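Local structure of endonuclease V isoform X2 (Ciona intestinalis, 6OZI) at residues A[57-62]-A[66-71]; A[112-117]-A[227-232]. The protein is an endonuclease V that probably cleaves RNA or DNA strands close to inosine, with the aid of metal ions bound in an RNase H-like fold. The protein carries 1 engineered substitution. All coordinates share one frame; numbering follows the deposited sequence.

Contact 1: residues A[57-62]-A[66-71]; sequences MVVLSY and KQVYMN. With K (potassium ion), chain E.
Strands 52-61 and 67-76 form an antiparallel beta hairpin, and Val59 sits opposite Val68 and Tyr69 in a classic beta bulge. Val59 O takes two backbone donors, Val68 N at 2.7 Å and Tyr69 N at 3.0 Å, both in its carbonyl plane, while Val59 N bonds back to Tyr69 O. The extra residue shifts the register by one, so Leu60 pairs with Gln67 whereas Val58 still faces Met70. Away from the bulge, Met57 and Asn71 exchange two backbone bonds, and toward the turn Ser61 N reaches Lys66 O. With chi1 at 58°, Ser61 OG stands between its own backbone N and carbonyl carbon, where it accepts a longer bond of 3.3 Å from Lys66 N and is flanked by Lys66 CB.

The side chains pack on both faces. Val59 CG2 lies against Tyr69 CB at 3.8 Å and approaches the ring obliquely, while CG1 of the same valine leans on Val68 CG2 at 4.0 Å. On the other face Val58 CG1 meets Met70 CG at 3.8 Å before the thioether turns away. At the far end Asn71 OD1 binds the potassium ion at 2.8 Å, joined by Thr72 O and waters; Asn71 ND2 is held by Glu97 and by a potassium-bound water, which fixes the turn of the amide.

Within this chain, strand 67-76 is an edge of the mixed sheet, and strand 52-61 continues it inward through backbone bonds to strand 37-45. Helix 86-104 packs against Met57, Tyr69 and Asn71; helix 227-243 covers the opposite face, where Trp235 touches Val58 and Met70 and donates to Gln67 OE1.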
loop_
_atom_site.group_PDB
_atom_site.type_symbol
_atom_site.label_atom_id
_atom_site.label_comp_id
_atom_site.label_asym_id
_atom_site.label_seq_id
_atom_site.Cartn_x
_atom_site.Cartn_y
_atom_site.Cartn_z
ATOM N N MET A 57 19.427 7.429 3.039
ATOM C CA MET A 57 19.893 7.634 4.401
ATOM C C MET A 57 19.189 8.865 4.949
ATOM O O MET A 57 19.059 9.873 4.246
ATOM C CB MET A 57 21.420 7.796 4.459
ATOM C CG MET A 57 21.964 8.119 5.847
ATOM S SD MET A 57 23.753 7.850 6.013
ATOM C CE MET A 57 23.877 6.056 5.988
ATOM N N VAL A 58 18.702 8.762 6.185
ATOM C CA VAL A 58 17.989 9.845 6.846
ATOM C C VAL A 58 18.643 10.092 8.195
ATOM O O VAL A 58 19.300 9.216 8.761
ATOM C CB VAL A 58 16.490 9.533 7.042
ATOM C CG1 VAL A 58 15.768 9.443 5.703
ATOM C CG2 VAL A 58 16.325 8.238 7.826
ATOM N N VAL A 59 18.475 11.312 8.698
ATOM C CA VAL A 59 18.840 11.650 10.066
ATOM C C VAL A 59 17.667 12.382 10.700
ATOM O O VAL A 59 17.190 13.388 10.156
ATOM C CB VAL A 59 20.115 12.512 10.153
ATOM C CG1 VAL A 59 20.476 12.757 11.614
ATOM C CG2 VAL A 59 21.277 11.845 9.435
ATOM N N LEU A 60 17.223 11.886 11.856
ATOM C CA LEU A 60 16.152 12.476 12.644
ATOM C C LEU A 60 16.708 12.926 13.986
ATOM O O LEU A 60 17.590 12.279 14.555
ATOM C CB LEU A 60 15.007 11.481 12.887
ATOM C CG LEU A 60 14.040 11.167 11.743
ATOM C CD1 LEU A 60 14.721 10.413 10.610
ATOM C CD2 LEU A 60 12.851 10.380 12.265
ATOM N N SER A 61 16.183 14.036 14.496
ATOM C CA SER A 61 16.597 14.488 15.813
ATOM C C SER A 61 16.082 13.536 16.884
ATOM O O SER A 61 15.087 12.833 16.696
ATOM C CB SER A 61 16.096 15.907 16.086
ATOM O OG SER A 61 14.687 15.980 15.974
ATOM N N TYR A 62 16.786 13.509 18.010
ATOM C CA TYR A 62 16.391 12.693 19.150
ATOM C C TYR A 62 16.302 13.589 20.375
ATOM O O TYR A 62 17.237 14.336 20.657
ATOM C CB TYR A 62 17.390 11.559 19.395
ATOM C CG TYR A 62 16.892 10.521 20.381
ATOM C CD1 TYR A 62 16.943 10.747 21.751
ATOM C CD2 TYR A 62 16.371 9.315 19.935
ATOM C CE1 TYR A 62 16.468 9.799 22.654
ATOM C CE2 TYR A 62 15.900 8.362 20.821
ATOM C CZ TYR A 62 15.954 8.608 22.181
ATOM O OH TYR A 62 15.492 7.656 23.057
ATOM N N LYS A 66 12.243 14.408 14.501
ATOM C CA LYS A 66 12.045 15.301 13.366
ATOM C C LYS A 66 13.146 15.075 12.342
ATOM O O LYS A 66 14.333 15.124 12.677
ATOM C CB LYS A 66 12.033 16.762 13.815
ATOM C CG LYS A 66 10.851 17.164 14.691
ATOM C CD LYS A 66 9.595 17.393 13.853
ATOM C CE LYS A 66 8.675 16.182 13.762
ATOM N NZ LYS A 66 7.529 16.475 12.834
ATOM N N GLN A 67 12.748 14.831 11.098
ATOM C CA GLN A 67 13.711 14.581 10.036
ATOM C C GLN A 67 14.511 15.853 9.764
ATOM O O GLN A 67 13.936 16.919 9.511
ATOM C CB GLN A 67 12.994 14.120 8.769
ATOM C CG GLN A 67 13.927 13.637 7.671
ATOM C CD GLN A 67 13.167 13.248 6.416
ATOM O OE1 GLN A 67 12.388 12.292 6.418
ATOM N NE2 GLN A 67 13.383 13.998 5.337
ATOM N N VAL A 68 15.834 15.752 9.865
ATOM C CA VAL A 68 16.720 16.871 9.559
ATOM C C VAL A 68 17.634 16.586 8.381
ATOM O O VAL A 68 18.267 17.524 7.873
ATOM C CB VAL A 68 17.560 17.289 10.787
ATOM C CG1 VAL A 68 16.671 17.854 11.886
ATOM C CG2 VAL A 68 18.361 16.107 11.311
ATOM N N TYR A 69 17.729 15.336 7.924
ATOM C CA TYR A 69 18.544 15.027 6.756
ATOM C C TYR A 69 17.910 13.885 5.979
ATOM O O TYR A 69 17.386 12.940 6.569
ATOM C CB TYR A 69 19.975 14.654 7.159
ATOM C CG TYR A 69 20.885 14.225 6.013
ATOM C CD1 TYR A 69 20.947 12.893 5.602
ATOM C CD2 TYR A 69 21.704 15.145 5.367
ATOM C CE1 TYR A 69 21.786 12.495 4.576
ATOM C CE2 TYR A 69 22.541 14.756 4.340
ATOM C CZ TYR A 69 22.580 13.431 3.949
ATOM O OH TYR A 69 23.422 13.053 2.930
ATOM N N MET A 70 17.965 13.974 4.654
ATOM C CA MET A 70 17.521 12.884 3.798
ATOM C C MET A 70 18.311 12.927 2.500
ATOM O O MET A 70 18.589 14.008 1.971
ATOM C CB MET A 70 16.017 12.963 3.506
ATOM C CG MET A 70 15.461 11.768 2.729
ATOM S SD MET A 70 15.585 11.946 0.932
ATOM C CE MET A 70 14.122 12.929 0.598
ATOM N N ASN A 71 18.680 11.750 1.998
ATOM C CA ASN A 71 19.275 11.653 0.673
ATOM C C ASN A 71 18.962 10.281 0.091
ATOM O O ASN A 71 18.961 9.281 0.814
ATOM C CB ASN A 71 20.792 11.894 0.705
ATOM C CG ASN A 71 21.416 11.848 -0.683
ATOM O OD1 ASN A 71 21.350 12.818 -1.443
ATOM N ND2 ASN A 71 22.030 10.721 -1.017
HETATM K K K E . 20.594 12.592 -4.169
HETATM O O HOH W 1 23.067 10.705 -4.049
HETATM O O HOH W 2 18.253 12.159 -5.461
HETATM O O HOH W 3 17.965 13.300 -2.508
#

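Contact 2: residues A[112-117]-A[227-232]; sequences VFLLDG and EPIKMA. With nucleotides of chain C; nucleotides of chain D.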
loop_
_atom_site.group_PDB
_atom_site.type_symbol
_atom_site.label_atom_id
_atom_site.label_comp_id
_atom_site.label_asym_id
_atom_site.label_seq_id
_atom_site.Cartn_x
_atom_site.Cartn_y
_atom_site.Cartn_z
ATOM N N VAL A 112 23.914 6.969 16.448
ATOM C CA VAL A 112 23.501 5.582 16.246
ATOM C C VAL A 112 22.589 5.513 15.026
ATOM O O VAL A 112 21.802 6.429 14.770
ATOM C CB VAL A 112 22.803 5.024 17.510
ATOM C CG1 VAL A 112 21.574 5.856 17.859
ATOM C CG2 VAL A 112 22.413 3.571 17.305
ATOM N N PHE A 113 22.713 4.423 14.264
ATOM C CA PHE A 113 21.813 4.097 13.165
ATOM C C PHE A 113 20.896 2.931 13.524
ATOM O O PHE A 113 21.337 1.930 14.099
ATOM C CB PHE A 113 22.596 3.722 11.905
ATOM C CG PHE A 113 23.148 4.893 11.158
ATOM C CD1 PHE A 113 24.370 5.434 11.502
ATOM C CD2 PHE A 113 22.459 5.434 10.083
ATOM C CE1 PHE A 113 24.898 6.505 10.804
ATOM C CE2 PHE A 113 22.983 6.515 9.375
ATOM C CZ PHE A 113 24.205 7.049 9.741
ATOM N N LEU A 114 19.630 3.043 13.138
ATOM C CA LEU A 114 18.732 1.894 13.091
ATOM C C LEU A 114 18.785 1.289 11.694
ATOM O O LEU A 114 18.601 1.996 10.698
ATOM C CB LEU A 114 17.289 2.283 13.424
ATOM C CG LEU A 114 17.058 3.063 14.719
ATOM C CD1 LEU A 114 15.564 3.271 14.960
ATOM C CD2 LEU A 114 17.709 2.360 15.906
ATOM N N LEU A 115 19.065 -0.006 11.622
ATOM C CA LEU A 115 19.172 -0.716 10.358
ATOM C C LEU A 115 18.142 -1.839 10.312
ATOM O O LEU A 115 17.877 -2.492 11.328
ATOM C CB LEU A 115 20.587 -1.271 10.171
ATOM C CG LEU A 115 21.667 -0.190 10.066
ATOM C CD1 LEU A 115 23.054 -0.806 10.003
ATOM C CD2 LEU A 115 21.408 0.704 8.849
ATOM N N ASP A 116 17.562 -2.053 9.132
ATOM C CA ASP A 116 16.547 -3.084 8.964
ATOM C C ASP A 116 17.172 -4.466 9.062
ATOM O O ASP A 116 18.169 -4.757 8.398
ATOM C CB ASP A 116 15.843 -2.946 7.613
ATOM C CG ASP A 116 15.089 -1.645 7.476
ATOM O OD1 ASP A 116 13.966 -1.566 8.019
ATOM O OD2 ASP A 116 15.605 -0.713 6.822
ATOM N N GLY A 117 16.599 -5.314 9.897
ATOM C CA GLY A 117 17.115 -6.647 10.068
ATOM C C GLY A 117 17.833 -6.805 11.390
ATOM O O GLY A 117 17.689 -6.004 12.318
ATOM N N GLU A 227 10.569 5.573 13.673
ATOM C CA GLU A 227 10.575 6.676 12.711
ATOM C C GLU A 227 11.751 6.674 11.735
ATOM O O GLU A 227 11.513 6.880 10.533
ATOM C CB GLU A 227 10.497 8.003 13.480
ATOM C CG GLU A 227 9.167 8.228 14.185
ATOM C CD GLU A 227 7.990 8.253 13.214
ATOM O OE1 GLU A 227 7.871 9.222 12.435
ATOM O OE2 GLU A 227 7.185 7.301 13.229
ATOM N N PRO A 228 13.014 6.486 12.148
ATOM C CA PRO A 228 14.101 6.537 11.145
ATOM C C PRO A 228 13.989 5.443 10.094
ATOM O O PRO A 228 14.222 5.684 8.899
ATOM C CB PRO A 228 15.371 6.386 11.994
ATOM C CG PRO A 228 14.956 6.743 13.391
ATOM C CD PRO A 228 13.543 6.282 13.512
ATOM N N ILE A 229 13.614 4.237 10.518
ATOM C CA ILE A 229 13.377 3.152 9.574
ATOM C C ILE A 229 12.225 3.504 8.646
ATOM O O ILE A 229 12.320 3.363 7.418
ATOM C CB ILE A 229 13.102 1.848 10.336
ATOM C CG1 ILE A 229 14.362 1.422 11.092
ATOM C CG2 ILE A 229 12.587 0.773 9.400
ATOM C CD1 ILE A 229 14.123 0.324 12.051
ATOM N N LYS A 230 11.126 3.988 9.227
ATOM C CA LYS A 230 9.963 4.375 8.443
ATOM C C LYS A 230 10.348 5.365 7.353
ATOM O O LYS A 230 9.952 5.217 6.187
ATOM C CB LYS A 230 8.894 4.965 9.370
ATOM C CG LYS A 230 7.695 5.546 8.638
ATOM C CD LYS A 230 6.728 6.260 9.581
ATOM C CE LYS A 230 6.146 5.301 10.609
ATOM N NZ LYS A 230 5.139 5.975 11.488
ATOM N N MET A 231 11.156 6.365 7.707
ATOM C CA MET A 231 11.463 7.415 6.750
ATOM C C MET A 231 12.411 6.917 5.663
ATOM O O MET A 231 12.174 7.159 4.471
ATOM C CB MET A 231 12.011 8.635 7.486
ATOM C CG MET A 231 10.983 9.194 8.448
ATOM S SD MET A 231 9.482 9.599 7.541
ATOM C CE MET A 231 8.396 10.163 8.852
ATOM N N ALA A 232 13.484 6.210 6.045
ATOM C CA ALA A 232 14.413 5.692 5.034
ATOM C C ALA A 232 13.699 4.777 4.040
ATOM O O ALA A 232 13.912 4.876 2.818
ATOM C CB ALA A 232 15.579 4.962 5.701
ATOM P P A C 6 12.698 -7.888 7.920
ATOM O OP1 A C 6 12.510 -6.676 8.757
ATOM O OP2 A C 6 11.519 -8.643 7.423
ATOM O "O5'" A C 6 13.584 -7.449 6.674
ATOM C "C5'" A C 6 14.709 -6.596 6.841
ATOM C "C4'" A C 6 15.304 -6.236 5.507
ATOM O "O4'" A C 6 15.743 -7.446 4.845
ATOM C "C3'" A C 6 14.335 -5.602 4.528
ATOM O "O3'" A C 6 14.230 -4.205 4.712
ATOM C "C2'" A C 6 14.896 -5.999 3.169
ATOM O "O2'" A C 6 15.972 -5.150 2.800
ATOM C "C1'" A C 6 15.468 -7.375 3.466
ATOM N N9 A C 6 14.572 -8.494 3.119
ATOM C C8 A C 6 14.000 -9.394 3.989
ATOM N N7 A C 6 13.292 -10.325 3.398
ATOM C C5 A C 6 13.423 -10.030 2.049
ATOM C C6 A C 6 12.917 -10.647 0.888
ATOM N N6 A C 6 12.142 -11.738 0.902
ATOM N N1 A C 6 13.244 -10.101 -0.306
ATOM C C2 A C 6 14.019 -9.009 -0.327
ATOM N N3 A C 6 14.555 -8.343 0.693
ATOM C C4 A C 6 14.218 -8.913 1.863
ATOM P P DC D 11 1.918 6.726 9.978
ATOM O OP1 DC D 11 1.909 7.962 10.793
ATOM O OP2 DC D 11 3.148 6.266 9.294
ATOM O "O5'" DC D 11 1.457 5.561 10.940
ATOM C "C5'" DC D 11 1.223 4.289 10.412
ATOM C "C4'" DC D 11 -0.057 3.723 10.968
ATOM O "O4'" DC D 11 -1.110 3.895 10.008
ATOM C "C3'" DC D 11 0.000 2.244 11.250
ATOM O "O3'" DC D 11 0.434 2.064 12.567
ATOM C "C2'" DC D 11 -1.447 1.795 11.073
ATOM C "C1'" DC D 11 -1.999 2.802 10.070
ATOM N N1 DC D 11 -2.188 2.273 8.685
ATOM C C2 DC D 11 -3.302 1.490 8.399
ATOM O O2 DC D 11 -4.087 1.222 9.313
ATOM N N3 DC D 11 -3.484 1.042 7.135
ATOM C C4 DC D 11 -2.615 1.361 6.181
ATOM N N4 DC D 11 -2.838 0.897 4.945
ATOM C C5 DC D 11 -1.469 2.167 6.452
ATOM C C6 DC D 11 -1.301 2.602 7.705
ATOM P P DT C 7 12.849 -3.467 4.390
ATOM O OP1 DT C 7 13.038 -2.031 4.662
ATOM O OP2 DT C 7 11.770 -4.196 5.093
ATOM O "O5'" DT C 7 12.654 -3.704 2.820
ATOM C "C5'" DT C 7 13.500 -3.066 1.869
ATOM C "C4'" DT C 7 13.101 -3.476 0.464
ATOM O "O4'" DT C 7 12.970 -4.927 0.417
ATOM C "C3'" DT C 7 11.753 -2.910 -0.003
ATOM O "O3'" DT C 7 11.794 -2.615 -1.377
ATOM C "C2'" DT C 7 10.794 -4.052 0.281
ATOM C "C1'" DT C 7 11.669 -5.265 -0.015
ATOM N N1 DT C 7 11.195 -6.485 0.690
ATOM C C2 DT C 7 10.746 -7.548 -0.058
ATOM O O2 DT C 7 10.768 -7.560 -1.275
ATOM N N3 DT C 7 10.292 -8.614 0.671
ATOM C C4 DT C 7 10.218 -8.714 2.052
ATOM O O4 DT C 7 9.784 -9.713 2.616
ATOM C C5 DT C 7 10.688 -7.555 2.782
ATOM C C7 DT C 7 10.660 -7.552 4.286
ATOM C C6 DT C 7 11.140 -6.502 2.073
HETATM O O HOH W 4 14.772 1.621 7.005
#
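Leu114 and Ile229 make the centre of a strand-helix packing in the RNase H-like fold, where the first turns of helix 227-243, residues 227-232, cross strand 112-116 of the central sheet at -59°. Leu114 CB rests on Ile229 CG1 at 3.8 Å, with Ile229 CD1 close behind. Farther out, Leu114 CD1 touches the Pro228 ring at CG, 3.9 Å away, and equally at CD. The third pair is polar against apolar: Asp116 OD1 lies 3.0 Å from Ile229 CG2, unusually short for an oxygen and a methyl, so its exact value is doubtful; the two side chains run past each other in opposite senses. The methyl gets there because CG2 stands anti to the isoleucine's backbone N.

The next shell is nucleic acid. Asp116 lies beside the linkage between A6 and DT7 of chain C, its CB 3.6 Å from A6 O3' and its CG 3.5 Å from DT7 OP1. Asp42 crowds OD2 and Lys145 makes a long, weak ion pair with OD1, a setting consistent with the metal-dependent active site of this family.

On the outward side of the helix Lys230 leaves its backbone extended, then bends at chi3 (-62°), and this delivers NZ to DC11 OP2 of chain D at 3.0 Å. The same NZ forms a salt bridge with Glu227 OE2, on the syn lone pair, and Thr223 gives it a further partner. With an alanine in place of Lys230, the DC11 phosphate is likely to lose this charged mate and the Glu227 carboxylate its counter-ion, so that the carboxylate could turn more loosely.

Back at the strand, one water lies between Asp116 OD2 and the helix backbone, its oxygen 3.0 Å from Ile229 O.

Both contacts involve the same sheet but differ in depth. Contact 1 lies at its edge, partly buried, and joins neighbouring strands through backbone bonds around a bulge; contact 2 lies near the centre of the chain, fully buried, and has no direct hydrogen bond between strand and helix, relying on side-chain packing with one water between them. Their polar ends differ too: an amide on a potassium ion in contact 1, and in contact 2 a carboxylate beside one nucleic acid strand and a lysine on the other. Helix 227-243 ties them together, since Pro228 O meets Val58 CG2 and Glu227 CB meets Leu60 CD2, while Met57 CE touches the Phe113 ring at CE2.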